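Local coordinates for protein nigritoxine (Vibrio nigripulchritudo, PDB 5M41) that acts as a bacterial toxin against crustaceans and insects and has a new fold, at residues I45-S50 with A63-I68; Q51-E55 with K108-N112; A335-I341 with A396-G402; T608-K613 with E625-L629. Numbering follows the deposited sequence.

Contacts 1 and 2 share helix 34-54 at one end of the chain and touch through Arg53 and Tyr64; contacts 3 and 4, their centres about 15 Å apart, touch where Met626 CE lies 3.0 Å from Gly338 CA. About 65 Å separates the centres of contacts 1 and 4, on opposite sides of the chain's centre. Contacts 1 and 4 are buried antiparallel helix pairs, the first almost wholly aliphatic around one tyrosine, the second aromatic with a salt bridge. Contact 2 is only partly buried and sets a helix end against an edge strand mainly through one tyrosine. Contact 3, also partly buried, relies mainly on backbone, glycines and water, with a small alanine contact.

Contact 1: residues I45-S50 with A63-I68; sequences IIEVLS and AYNALI
Segments 45-50 and 63-68 form an antiparallel helix pair, a helical hairpin in which the long helix 34-54 is followed after a short connection by the brief helix 62-67. The local axes approach to 10.2 Å at a signed crossing angle of -159°, and the closest CA atoms, those of Leu49 and Tyr64, are 6.4 Å apart. Residues 45-50 are helical throughout; the second helix ends at Leu67, and Ile68 leaves helical phi/psi. Leu67 (chi1 t, chi2 p) is central to the apolar interface: its CD2 lies 3.7 Å from Ile45 CG2, 3.6 Å from Ile46 CG1 and 3.9 Å from Leu49 CD1. Leu49, in the mt rotamer, also places CD1 4.0 Å from Ala63 CB, while Ile46 CD1 reaches Ile68 CG1 at 4.1 Å. Met89 of strand 86-90 packs on Leu49 and Ala63, and Leu177 and Leu181 on Ile45, so the hairpin joins a sheet to helix 177-191. The CA-to-CB bond of Tyr64 points sideways, but chi1 near -147° brings the ring close, edge on to Leu49 CB, the Ile46 carbonyl and Ser50. There Ser50 OG lies 3.1 Å from Tyr64 CE1 and makes a weak 3.3 Å hydrogen bond with Tyr64 OH.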
loop_
_atom_site.group_PDB
_atom_site.type_symbol
_atom_site.label_atom_id
_atom_site.label_comp_id
_atom_site.label_asym_id
_atom_site.label_seq_id
_atom_site.Cartn_x
_atom_site.Cartn_y
_atom_site.Cartn_z
ATOM N N ILE A 45 -4.180 -3.014 -39.537
ATOM C CA ILE A 45 -4.367 -2.762 -40.967
ATOM C C ILE A 45 -4.352 -1.255 -41.251
ATOM O O ILE A 45 -3.616 -0.789 -42.137
ATOM C CB ILE A 45 -5.667 -3.381 -41.503
ATOM C CG1 ILE A 45 -5.610 -4.904 -41.392
ATOM C CG2 ILE A 45 -5.867 -3.032 -42.983
ATOM C CD1 ILE A 45 -6.985 -5.556 -41.514
ATOM N N ILE A 46 -5.166 -0.506 -40.503
ATOM C CA ILE A 46 -5.193 0.956 -40.608
ATOM C C ILE A 46 -3.784 1.548 -40.511
ATOM O O ILE A 46 -3.408 2.386 -41.329
ATOM C CB ILE A 46 -6.106 1.610 -39.554
ATOM C CG1 ILE A 46 -7.586 1.373 -39.909
ATOM C CG2 ILE A 46 -5.861 3.114 -39.516
ATOM C CD1 ILE A 46 -8.551 1.499 -38.728
ATOM N N GLU A 47 -2.997 1.102 -39.536
ATOM C CA GLU A 47 -1.641 1.598 -39.423
ATOM C C GLU A 47 -0.837 1.351 -40.705
ATOM O O GLU A 47 -0.114 2.238 -41.174
ATOM C CB GLU A 47 -0.939 1.040 -38.186
ATOM C CG GLU A 47 0.524 1.431 -38.016
ATOM C CD GLU A 47 0.770 2.940 -37.898
ATOM O OE1 GLU A 47 -0.170 3.727 -37.644
ATOM O OE2 GLU A 47 1.933 3.341 -38.060
ATOM N N VAL A 48 -0.950 0.155 -41.274
ATOM C CA VAL A 48 -0.134 -0.199 -42.433
ATOM C C VAL A 48 -0.615 0.564 -43.677
ATOM O O VAL A 48 0.199 1.058 -44.457
ATOM C CB VAL A 48 -0.036 -1.734 -42.637
ATOM C CG1 VAL A 48 0.684 -2.091 -43.931
ATOM C CG2 VAL A 48 0.661 -2.368 -41.437
ATOM N N LEU A 49 -1.930 0.691 -43.841
ATOM C CA LEU A 49 -2.458 1.546 -44.895
ATOM C C LEU A 49 -1.950 2.993 -44.778
ATOM O O LEU A 49 -1.583 3.566 -45.802
ATOM C CB LEU A 49 -3.984 1.514 -44.967
ATOM C CG LEU A 49 -4.656 0.161 -45.198
ATOM C CD1 LEU A 49 -6.162 0.344 -45.170
ATOM C CD2 LEU A 49 -4.223 -0.474 -46.519
ATOM N N SER A 50 -1.902 3.574 -43.567
ATOM C CA SER A 50 -1.356 4.933 -43.391
ATOM C C SER A 50 0.084 5.014 -43.883
ATOM O O SER A 50 0.482 5.985 -44.530
ATOM C CB SER A 50 -1.390 5.400 -41.931
ATOM O OG SER A 50 -2.712 5.336 -41.432
ATOM N N ALA A 63 -8.754 2.189 -49.860
ATOM C CA ALA A 63 -8.628 1.102 -48.905
ATOM C C ALA A 63 -8.914 1.623 -47.501
ATOM O O ALA A 63 -9.745 1.059 -46.798
ATOM C CB ALA A 63 -7.247 0.487 -48.989
ATOM N N TYR A 64 -8.241 2.713 -47.127
ATOM C CA TYR A 64 -8.460 3.444 -45.865
ATOM C C TYR A 64 -9.955 3.674 -45.571
ATOM O O TYR A 64 -10.462 3.250 -44.543
ATOM C CB TYR A 64 -7.695 4.777 -45.931
ATOM C CG TYR A 64 -7.132 5.324 -44.626
ATOM C CD1 TYR A 64 -6.041 4.714 -43.990
ATOM C CD2 TYR A 64 -7.660 6.489 -44.054
ATOM C CE1 TYR A 64 -5.519 5.229 -42.803
ATOM C CE2 TYR A 64 -7.142 7.022 -42.875
ATOM C CZ TYR A 64 -6.079 6.392 -42.247
ATOM O OH TYR A 64 -5.580 6.926 -41.070
ATOM N N ASN A 65 -10.660 4.317 -46.496
ATOM C CA ASN A 65 -12.092 4.593 -46.340
ATOM C C ASN A 65 -12.998 3.382 -46.393
ATOM O O ASN A 65 -13.991 3.324 -45.675
ATOM C CB ASN A 65 -12.570 5.588 -47.410
ATOM C CG ASN A 65 -11.949 6.955 -47.253
ATOM O OD1 ASN A 65 -11.433 7.527 -48.217
ATOM N ND2 ASN A 65 -11.991 7.494 -46.031
ATOM N N ALA A 66 -12.691 2.427 -47.263
ATOM C CA ALA A 66 -13.569 1.270 -47.418
ATOM C C ALA A 66 -13.462 0.383 -46.191
ATOM O O ALA A 66 -14.351 -0.424 -45.914
ATOM C CB ALA A 66 -13.218 0.487 -48.661
ATOM N N LEU A 67 -12.350 0.539 -45.473
ATOM C CA LEU A 67 -12.097 -0.162 -44.219
ATOM C C LEU A 67 -12.684 0.650 -43.067
ATOM O O LEU A 67 -13.489 0.130 -42.304
ATOM C CB LEU A 67 -10.597 -0.358 -44.027
ATOM C CG LEU A 67 -10.102 -1.246 -42.900
ATOM C CD1 LEU A 67 -10.071 -2.691 -43.336
ATOM C CD2 LEU A 67 -8.718 -0.797 -42.500
ATOM N N ILE A 68 -12.296 1.924 -42.956
ATOM C CA ILE A 68 -12.838 2.826 -41.918
ATOM C C ILE A 68 -14.321 3.160 -42.202
ATOM O O ILE A 68 -14.686 4.338 -42.328
ATOM C CB ILE A 68 -11.996 4.135 -41.770
ATOM C CG1 ILE A 68 -10.520 3.816 -41.466
ATOM C CG2 ILE A 68 -12.582 5.057 -40.695
ATOM C CD1 ILE A 68 -9.573 5.006 -41.517
#

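Contact 2: residues Q51-E55 with K108-N112; sequences QIREE and KPYTN
The segment 108-112 runs from a loop into strand 110-113 and faces the C-terminal end of helix 34-54; Glu55 has left helical phi/psi. The nearest CA atoms are those of Ile52 and Tyr110, 7.5 Å apart. The CA-to-CB bond of Lys108 points away, but the side chain curls back along its own segment, and NZ makes a weak 3.3 Å hydrogen bond to Tyr110 O. Pro109 follows at phi/psi -65/-24, its CG 3.9 Å from Gln51 NE2. Tyr110 enters the strand at -142/142 and makes the largest contribution to the interface. With chi1 p and chi2 near 96°, its ring lies beside the helix: Ile52 CG1 sits over one face, 3.8 Å from the Tyr110 ring centroid and 18° off the normal, a CH-pi contact. Gln51, fully extended, brings CD to 3.7 Å from Tyr110 CE2 at the ring edge. At the end of the helix, Tyr110 OH donates a weak hydrogen bond to Glu55 OE1 at 2.8 Å. Thr111 and Asn112 continue the strand; Ile99 of the neighbouring strand 98-102 touches Ile52, Tyr110 and Asn112. The helix thus packs across one face of the five-stranded antiparallel sheet, its C-terminal end over the outermost strand 110-113, helix-on-sheet packing of the alpha+beta kind made here chiefly through Tyr110.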
loop_
_atom_site.group_PDB
_atom_site.type_symbol
_atom_site.label_atom_id
_atom_site.label_comp_id
_atom_site.label_asym_id
_atom_site.label_seq_id
_atom_site.Cartn_x
_atom_site.Cartn_y
_atom_site.Cartn_z
ATOM N N GLN A 51 0.864 3.987 -43.575
ATOM C CA GLN A 51 2.245 3.959 -44.007
ATOM C C GLN A 51 2.350 3.842 -45.536
ATOM O O GLN A 51 3.156 4.539 -46.169
ATOM C CB GLN A 51 3.036 2.880 -43.270
ATOM C CG GLN A 51 4.527 2.925 -43.577
ATOM C CD GLN A 51 5.332 1.875 -42.827
ATOM O OE1 GLN A 51 6.530 1.702 -43.078
ATOM N NE2 GLN A 51 4.682 1.165 -41.914
ATOM N N ILE A 52 1.510 2.994 -46.127
ATOM C CA ILE A 52 1.466 2.858 -47.585
ATOM C C ILE A 52 1.094 4.204 -48.221
ATOM O O ILE A 52 1.719 4.635 -49.194
ATOM C CB ILE A 52 0.478 1.764 -48.056
ATOM C CG1 ILE A 52 0.987 0.369 -47.690
ATOM C CG2 ILE A 52 0.268 1.849 -49.569
ATOM C CD1 ILE A 52 -0.078 -0.705 -47.758
ATOM N N ARG A 53 0.082 4.858 -47.658
ATOM C CA ARG A 53 -0.413 6.103 -48.199
ATOM C C ARG A 53 0.663 7.187 -48.200
ATOM O O ARG A 53 0.950 7.763 -49.250
ATOM C CB ARG A 53 -1.661 6.568 -47.453
ATOM C CG ARG A 53 -2.313 7.795 -48.070
ATOM C CD ARG A 53 -3.787 7.897 -47.718
ATOM N NE ARG A 53 -4.020 8.129 -46.289
ATOM C CZ ARG A 53 -3.914 9.312 -45.684
ATOM N NH1 ARG A 53 -3.564 10.395 -46.376
ATOM N NH2 ARG A 53 -4.154 9.410 -44.380
ATOM N N GLU A 54 1.266 7.441 -47.041
ATOM C CA GLU A 54 2.259 8.511 -46.887
ATOM C C GLU A 54 3.504 8.302 -47.758
ATOM O O GLU A 54 4.140 9.265 -48.191
ATOM C CB GLU A 54 2.657 8.680 -45.414
ATOM C CG GLU A 54 3.524 7.552 -44.864
ATOM C CD GLU A 54 4.023 7.794 -43.446
ATOM O OE1 GLU A 54 4.124 8.970 -43.025
ATOM O OE2 GLU A 54 4.331 6.796 -42.751
ATOM N N GLU A 55 3.823 7.037 -48.023
ATOM C CA GLU A 55 5.031 6.641 -48.741
ATOM C C GLU A 55 4.778 6.527 -50.259
ATOM O O GLU A 55 5.626 6.041 -51.008
ATOM C CB GLU A 55 5.544 5.327 -48.131
ATOM C CG GLU A 55 6.987 4.961 -48.421
ATOM C CD GLU A 55 7.107 3.868 -49.469
ATOM O OE1 GLU A 55 6.093 3.188 -49.752
ATOM O OE2 GLU A 55 8.221 3.685 -50.010
ATOM N N LYS A 108 9.365 -5.290 -43.353
ATOM C CA LYS A 108 8.612 -5.311 -44.620
ATOM C C LYS A 108 7.114 -5.499 -44.383
ATOM O O LYS A 108 6.536 -6.542 -44.798
ATOM C CB LYS A 108 9.147 -6.429 -45.541
ATOM C CG LYS A 108 10.568 -6.234 -46.048
ATOM C CD LYS A 108 10.584 -5.883 -47.537
ATOM C CE LYS A 108 10.141 -4.442 -47.817
ATOM N NZ LYS A 108 9.383 -4.314 -49.095
ATOM N N PRO A 109 6.457 -4.515 -43.714
ATOM C CA PRO A 109 5.019 -4.722 -43.477
ATOM C C PRO A 109 4.231 -4.739 -44.781
ATOM O O PRO A 109 3.159 -5.336 -44.834
ATOM C CB PRO A 109 4.615 -3.530 -42.594
ATOM C CG PRO A 109 5.694 -2.523 -42.781
ATOM C CD PRO A 109 6.952 -3.287 -43.065
ATOM N N TYR A 110 4.770 -4.102 -45.828
ATOM C CA TYR A 110 4.170 -4.133 -47.171
ATOM C C TYR A 110 5.280 -4.211 -48.214
ATOM O O TYR A 110 6.336 -3.611 -48.047
ATOM C CB TYR A 110 3.275 -2.918 -47.428
ATOM C CG TYR A 110 4.009 -1.589 -47.371
ATOM C CD1 TYR A 110 4.478 -0.974 -48.531
ATOM C CD2 TYR A 110 4.233 -0.952 -46.151
ATOM C CE1 TYR A 110 5.156 0.238 -48.473
ATOM C CE2 TYR A 110 4.908 0.256 -46.080
ATOM C CZ TYR A 110 5.370 0.850 -47.237
ATOM O OH TYR A 110 6.050 2.057 -47.142
ATOM N N THR A 111 5.034 -4.980 -49.265
ATOM C CA THR A 111 5.982 -5.157 -50.337
ATOM C C THR A 111 5.245 -4.948 -51.646
ATOM O O THR A 111 4.159 -5.495 -51.853
ATOM C CB THR A 111 6.561 -6.577 -50.310
ATOM O OG1 THR A 111 6.986 -6.863 -48.983
ATOM C CG2 THR A 111 7.768 -6.716 -51.283
ATOM N N ASN A 112 5.826 -4.129 -52.515
ATOM C CA ASN A 112 5.271 -3.943 -53.848
ATOM C C ASN A 112 5.548 -5.156 -54.709
ATOM O O ASN A 112 6.693 -5.514 -54.936
ATOM C CB ASN A 112 5.844 -2.683 -54.482
ATOM C CG ASN A 112 5.425 -1.438 -53.740
ATOM O OD1 ASN A 112 4.240 -1.118 -53.674
ATOM N ND2 ASN A 112 6.389 -0.746 -53.144
#

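Contact 3: residues A335-I341 with A396-G402; sequences AIPGGKI and ASSSASG
Residues 335-341 form a beta-hairpin turn between strands 328-336 and 340-348, closed by Ile336 N to Lys340 O (2.8 Å) and Lys340 N to Ile336 O (3.2 Å). Residues 396-402, the last helical residue of 386-396 and the loop after it, wrap around this turn antiparallel to it: the nearest CA pairs are Pro337-Gly402 (4.1 Å), Gly338-Ala400 (4.9 Å) and Gly339-Ser398 (4.2 Å). Small side chains permit this approach. Ala396 CB lies 3.9 Å from Ala335 CB and 3.8 Å from CG1 of Ile341 (mt). Pro337 rests CB 3.3 Å from Ala400 O and CG 3.6 Å from Ser401 O. The CA-to-CB bonds of Ile336 (mm), packed on Phe447 and Val450 of helix 444-457, and of Lys340 point away, as do those of Ser397, Ser398 and Ser401, so mainly backbone faces the hairpin. Ser399, chi1 t, turns OG back to accept from Gly402 N at 2.9 Å, an ST motif. Three glycines have positive phi: Gly338 (104/18), Gly339 (73/30) and Gly402 (67/29). A CB on Gly339 would clash with Ser397 O, and one on Gly402 with Pro337 N. Ser399 O accepts from both Gly338 N and Gly339 N, each at 3.0 Å. Water 1 bridges Ala335 O (2.6 Å) and Gly402 O (2.8 Å). Main-chain polarity and a bound water thus join a hairpin turn and a loop so close that their fit depends on residues lacking a side chain.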
loop_
_atom_site.group_PDB
_atom_site.type_symbol
_atom_site.label_atom_id
_atom_site.label_comp_id
_atom_site.label_asym_id
_atom_site.label_seq_id
_atom_site.Cartn_x
_atom_site.Cartn_y
_atom_site.Cartn_z
ATOM N N ALA A 335 3.831 1.696 5.553
ATOM C CA ALA A 335 4.141 2.526 6.696
ATOM C C ALA A 335 3.968 1.713 7.979
ATOM O O ALA A 335 3.164 0.761 8.043
ATOM C CB ALA A 335 3.255 3.745 6.723
ATOM N N ILE A 336 4.752 2.083 8.979
ATOM C CA ILE A 336 4.780 1.407 10.276
ATOM C C ILE A 336 4.732 2.501 11.366
ATOM O O ILE A 336 5.411 3.512 11.238
ATOM C CB ILE A 336 6.071 0.539 10.398
ATOM C CG1 ILE A 336 6.025 -0.698 9.459
ATOM C CG2 ILE A 336 6.350 0.122 11.836
ATOM C CD1 ILE A 336 4.866 -1.665 9.708
ATOM N N PRO A 337 3.929 2.306 12.431
ATOM C CA PRO A 337 3.844 3.331 13.484
ATOM C C PRO A 337 5.222 3.808 13.944
ATOM O O PRO A 337 6.128 2.994 14.179
ATOM C CB PRO A 337 3.126 2.612 14.630
ATOM C CG PRO A 337 2.374 1.504 13.989
ATOM C CD PRO A 337 3.129 1.109 12.753
ATOM N N GLY A 338 5.389 5.122 14.014
ATOM C CA GLY A 338 6.641 5.691 14.468
ATOM C C GLY A 338 7.485 6.238 13.340
ATOM O O GLY A 338 8.679 6.415 13.502
ATOM N N GLY A 339 6.869 6.485 12.189
ATOM C CA GLY A 339 7.596 7.035 11.053
ATOM C C GLY A 339 8.531 6.059 10.369
ATOM O O GLY A 339 9.544 6.468 9.810
ATOM N N LYS A 340 8.193 4.774 10.410
ATOM C CA LYS A 340 8.968 3.757 9.707
ATOM C C LYS A 340 8.220 3.242 8.476
ATOM O O LYS A 340 7.018 3.526 8.311
ATOM C CB LYS A 340 9.319 2.602 10.641
ATOM C CG LYS A 340 10.343 2.967 11.716
ATOM C CD LYS A 340 10.385 1.917 12.818
ATOM C CE LYS A 340 11.309 2.335 13.968
ATOM N NZ LYS A 340 12.726 2.506 13.521
ATOM N N ILE A 341 8.940 2.517 7.619
ATOM C CA ILE A 341 8.371 1.827 6.456
ATOM C C ILE A 341 8.992 0.443 6.382
ATOM O O ILE A 341 10.194 0.297 6.534
ATOM C CB ILE A 341 8.661 2.552 5.118
ATOM C CG1 ILE A 341 7.804 3.799 5.004
ATOM C CG2 ILE A 341 8.283 1.661 3.929
ATOM C CD1 ILE A 341 8.007 4.563 3.705
ATOM N N ALA A 396 4.666 9.032 5.082
ATOM C CA ALA A 396 4.967 8.086 6.177
ATOM C C ALA A 396 5.973 8.683 7.163
ATOM O O ALA A 396 6.042 8.278 8.324
ATOM C CB ALA A 396 5.495 6.774 5.640
ATOM N N SER A 397 6.726 9.655 6.662
ATOM C CA SER A 397 7.826 10.331 7.334
ATOM C C SER A 397 7.773 10.420 8.859
ATOM O O SER A 397 8.749 10.096 9.554
ATOM C CB SER A 397 7.946 11.743 6.768
ATOM O OG SER A 397 8.800 12.478 7.585
ATOM N N SER A 398 6.654 10.889 9.381
ATOM C CA SER A 398 6.558 11.094 10.809
ATOM C C SER A 398 5.135 10.770 11.262
ATOM O O SER A 398 4.534 11.508 12.046
ATOM C CB SER A 398 6.917 12.542 11.123
ATOM O OG SER A 398 5.999 13.393 10.450
ATOM N N SER A 399 4.610 9.664 10.735
ATOM C CA SER A 399 3.285 9.156 11.085
ATOM C C SER A 399 3.310 8.351 12.392
ATOM O O SER A 399 3.988 7.327 12.485
ATOM C CB SER A 399 2.766 8.258 9.973
ATOM O OG SER A 399 1.514 7.707 10.325
ATOM N N ALA A 400 2.546 8.808 13.375
ATOM C CA ALA A 400 2.330 8.066 14.616
ATOM C C ALA A 400 1.682 6.702 14.351
ATOM O O ALA A 400 2.084 5.706 14.929
ATOM C CB ALA A 400 1.498 8.884 15.593
ATOM N N SER A 401 0.715 6.671 13.441
ATOM C CA SER A 401 -0.143 5.494 13.223
ATOM C C SER A 401 0.356 4.515 12.151
ATOM O O SER A 401 -0.080 3.365 12.105
ATOM C CB SER A 401 -1.548 5.968 12.852
ATOM O OG SER A 401 -1.503 6.841 11.712
ATOM N N GLY A 402 1.265 4.969 11.290
ATOM C CA GLY A 402 1.681 4.181 10.116
ATOM C C GLY A 402 0.502 4.060 9.147
ATOM O O GLY A 402 0.370 3.080 8.405
HETATM O O HOH W 1 0.983 0.495 9.433
HETATM O O HOH W 2 5.115 5.755 9.358
#

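Contact 4: residues T608-K613 with E625-L629; sequences TYIEGK and EMEWL
Helix 603-614 contributes residues 608-613 and helix 625-632 residues 625-629, both fully helical here, with local axes 12.2 Å apart and directions 169° from each other. The closest CA atoms, those of Tyr609 and Leu629, are still 8.5 Å apart, so large side chains fill the gap. Thr608 comes first, CG2 3.6 Å from Trp628 CZ2, while its hydroxyl bonds to Asn604 O in its own helix. Tyr609, chi1 t, follows with CB 3.6 Å from Trp628 CH2 and CE1 3.8 Å from Leu629 CD2; its ring and the six-membered ring of Trp628 (chi1 t) meet obliquely, centroids 5.7 Å apart and planes at 41°. Together with Phe618, which meets Trp628 edge-to-face, they form an aromatic cluster within an antiparallel pair of helices, 603-614 and 625-632, joined through the short helix 618-621. The hydroxyl of Tyr609 emerges beside the extended Glu625 (chi1 and chi2 t) and donates a 2.7 Å hydrogen bond from OH to Glu625 OE2. One turn later, Lys613 bends inward (chi1 and chi2 m) and forms a salt bridge, NZ lying 3.3 Å from both Glu625 OE1 and Glu625 OE2 in weak hydrogen bonds; its ammonium also pairs with Asp687.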
loop_
_atom_site.group_PDB
_atom_site.type_symbol
_atom_site.label_atom_id
_atom_site.label_comp_id
_atom_site.label_asym_id
_atom_site.label_seq_id
_atom_site.Cartn_x
_atom_site.Cartn_y
_atom_site.Cartn_z
ATOM N N THR A 608 -8.385 17.080 24.185
ATOM C CA THR A 608 -7.671 17.714 23.079
ATOM C C THR A 608 -7.306 16.668 22.053
ATOM O O THR A 608 -7.548 16.857 20.854
ATOM C CB THR A 608 -6.407 18.472 23.542
ATOM O OG1 THR A 608 -6.801 19.543 24.411
ATOM C CG2 THR A 608 -5.668 19.081 22.346
ATOM N N TYR A 609 -6.743 15.560 22.517
ATOM C CA TYR A 609 -6.328 14.528 21.566
ATOM C C TYR A 609 -7.518 14.010 20.761
ATOM O O TYR A 609 -7.449 13.946 19.539
ATOM C CB TYR A 609 -5.532 13.395 22.227
ATOM C CG TYR A 609 -5.170 12.292 21.253
ATOM C CD1 TYR A 609 -4.079 12.425 20.386
ATOM C CD2 TYR A 609 -5.938 11.131 21.173
ATOM C CE1 TYR A 609 -3.757 11.425 19.478
ATOM C CE2 TYR A 609 -5.627 10.120 20.269
ATOM C CZ TYR A 609 -4.531 10.270 19.428
ATOM O OH TYR A 609 -4.216 9.264 18.527
ATOM N N ILE A 610 -8.610 13.681 21.437
ATOM C CA ILE A 610 -9.765 13.098 20.775
ATOM C C ILE A 610 -10.418 14.090 19.793
ATOM O O ILE A 610 -10.745 13.710 18.653
ATOM C CB ILE A 610 -10.767 12.514 21.800
ATOM C CG1 ILE A 610 -10.141 11.301 22.505
ATOM C CG2 ILE A 610 -12.097 12.111 21.141
ATOM C CD1 ILE A 610 -9.829 10.108 21.603
ATOM N N GLU A 611 -10.573 15.350 20.205
ATOM C CA GLU A 611 -11.090 16.387 19.306
ATOM C C GLU A 611 -10.204 16.522 18.067
ATOM O O GLU A 611 -10.703 16.696 16.967
ATOM C CB GLU A 611 -11.255 17.726 20.027
ATOM C CG GLU A 611 -12.325 17.689 21.114
ATOM C CD GLU A 611 -13.721 17.468 20.547
ATOM O OE1 GLU A 611 -14.105 18.224 19.647
ATOM O OE2 GLU A 611 -14.438 16.553 20.995
ATOM N N GLY A 612 -8.894 16.388 18.244
ATOM C CA GLY A 612 -7.974 16.396 17.121
ATOM C C GLY A 612 -8.198 15.205 16.206
ATOM O O GLY A 612 -8.346 15.367 14.986
ATOM N N LYS A 613 -8.214 14.009 16.791
ATOM C CA LYS A 613 -8.460 12.780 16.039
ATOM C C LYS A 613 -9.856 12.743 15.405
ATOM O O LYS A 613 -10.027 12.132 14.351
ATOM C CB LYS A 613 -8.253 11.551 16.905
ATOM C CG LYS A 613 -6.795 11.227 17.169
ATOM C CD LYS A 613 -6.023 10.959 15.881
ATOM C CE LYS A 613 -6.020 9.490 15.505
ATOM N NZ LYS A 613 -4.952 9.196 14.512
ATOM N N GLU A 625 1.559 14.328 14.924
ATOM C CA GLU A 625 0.843 13.628 15.975
ATOM C C GLU A 625 1.814 12.969 16.940
ATOM O O GLU A 625 1.592 12.947 18.148
ATOM C CB GLU A 625 -0.143 12.613 15.390
ATOM C CG GLU A 625 -1.046 11.967 16.444
ATOM C CD GLU A 625 -1.980 10.920 15.855
ATOM O OE1 GLU A 625 -2.146 10.928 14.627
ATOM O OE2 GLU A 625 -2.542 10.092 16.609
ATOM N N MET A 626 2.895 12.436 16.390
ATOM C CA MET A 626 3.972 11.851 17.168
ATOM C C MET A 626 4.580 12.872 18.147
ATOM O O MET A 626 4.781 12.582 19.341
ATOM C CB MET A 626 5.030 11.333 16.193
ATOM C CG MET A 626 6.078 10.432 16.792
ATOM S SD MET A 626 6.999 9.565 15.499
ATOM C CE MET A 626 5.716 8.575 14.805
ATOM N N GLU A 627 4.871 14.066 17.632
ATOM C CA GLU A 627 5.398 15.144 18.453
ATOM C C GLU A 627 4.345 15.507 19.508
ATOM O O GLU A 627 4.681 15.717 20.684
ATOM C CB GLU A 627 5.771 16.359 17.585
ATOM C CG GLU A 627 7.008 16.136 16.716
ATOM C CD GLU A 627 7.402 17.336 15.860
ATOM O OE1 GLU A 627 6.607 18.263 15.663
ATOM O OE2 GLU A 627 8.529 17.355 15.350
ATOM N N TRP A 628 3.069 15.541 19.102
ATOM C CA TRP A 628 2.015 15.927 20.031
ATOM C C TRP A 628 1.953 14.994 21.216
ATOM O O TRP A 628 1.817 15.445 22.360
ATOM C CB TRP A 628 0.657 16.074 19.329
ATOM C CG TRP A 628 -0.407 16.700 20.209
ATOM C CD1 TRP A 628 -0.865 18.017 20.192
ATOM C CD2 TRP A 628 -1.166 16.051 21.287
ATOM N NE1 TRP A 628 -1.836 18.208 21.151
ATOM C CE2 TRP A 628 -2.047 17.077 21.847
ATOM C CE3 TRP A 628 -1.193 14.766 21.828
ATOM C CZ2 TRP A 628 -2.924 16.804 22.893
ATOM C CZ3 TRP A 628 -2.076 14.502 22.883
ATOM C CH2 TRP A 628 -2.914 15.497 23.400
ATOM N N LEU A 629 2.062 13.690 20.962
ATOM C CA LEU A 629 1.924 12.670 22.012
ATOM C C LEU A 629 3.117 12.619 22.975
ATOM O O LEU A 629 2.946 12.443 24.186
ATOM C CB LEU A 629 1.686 11.283 21.389
ATOM C CG LEU A 629 0.301 11.124 20.735
ATOM C CD1 LEU A 629 0.243 9.918 19.792
ATOM C CD2 LEU A 629 -0.786 11.060 21.808
#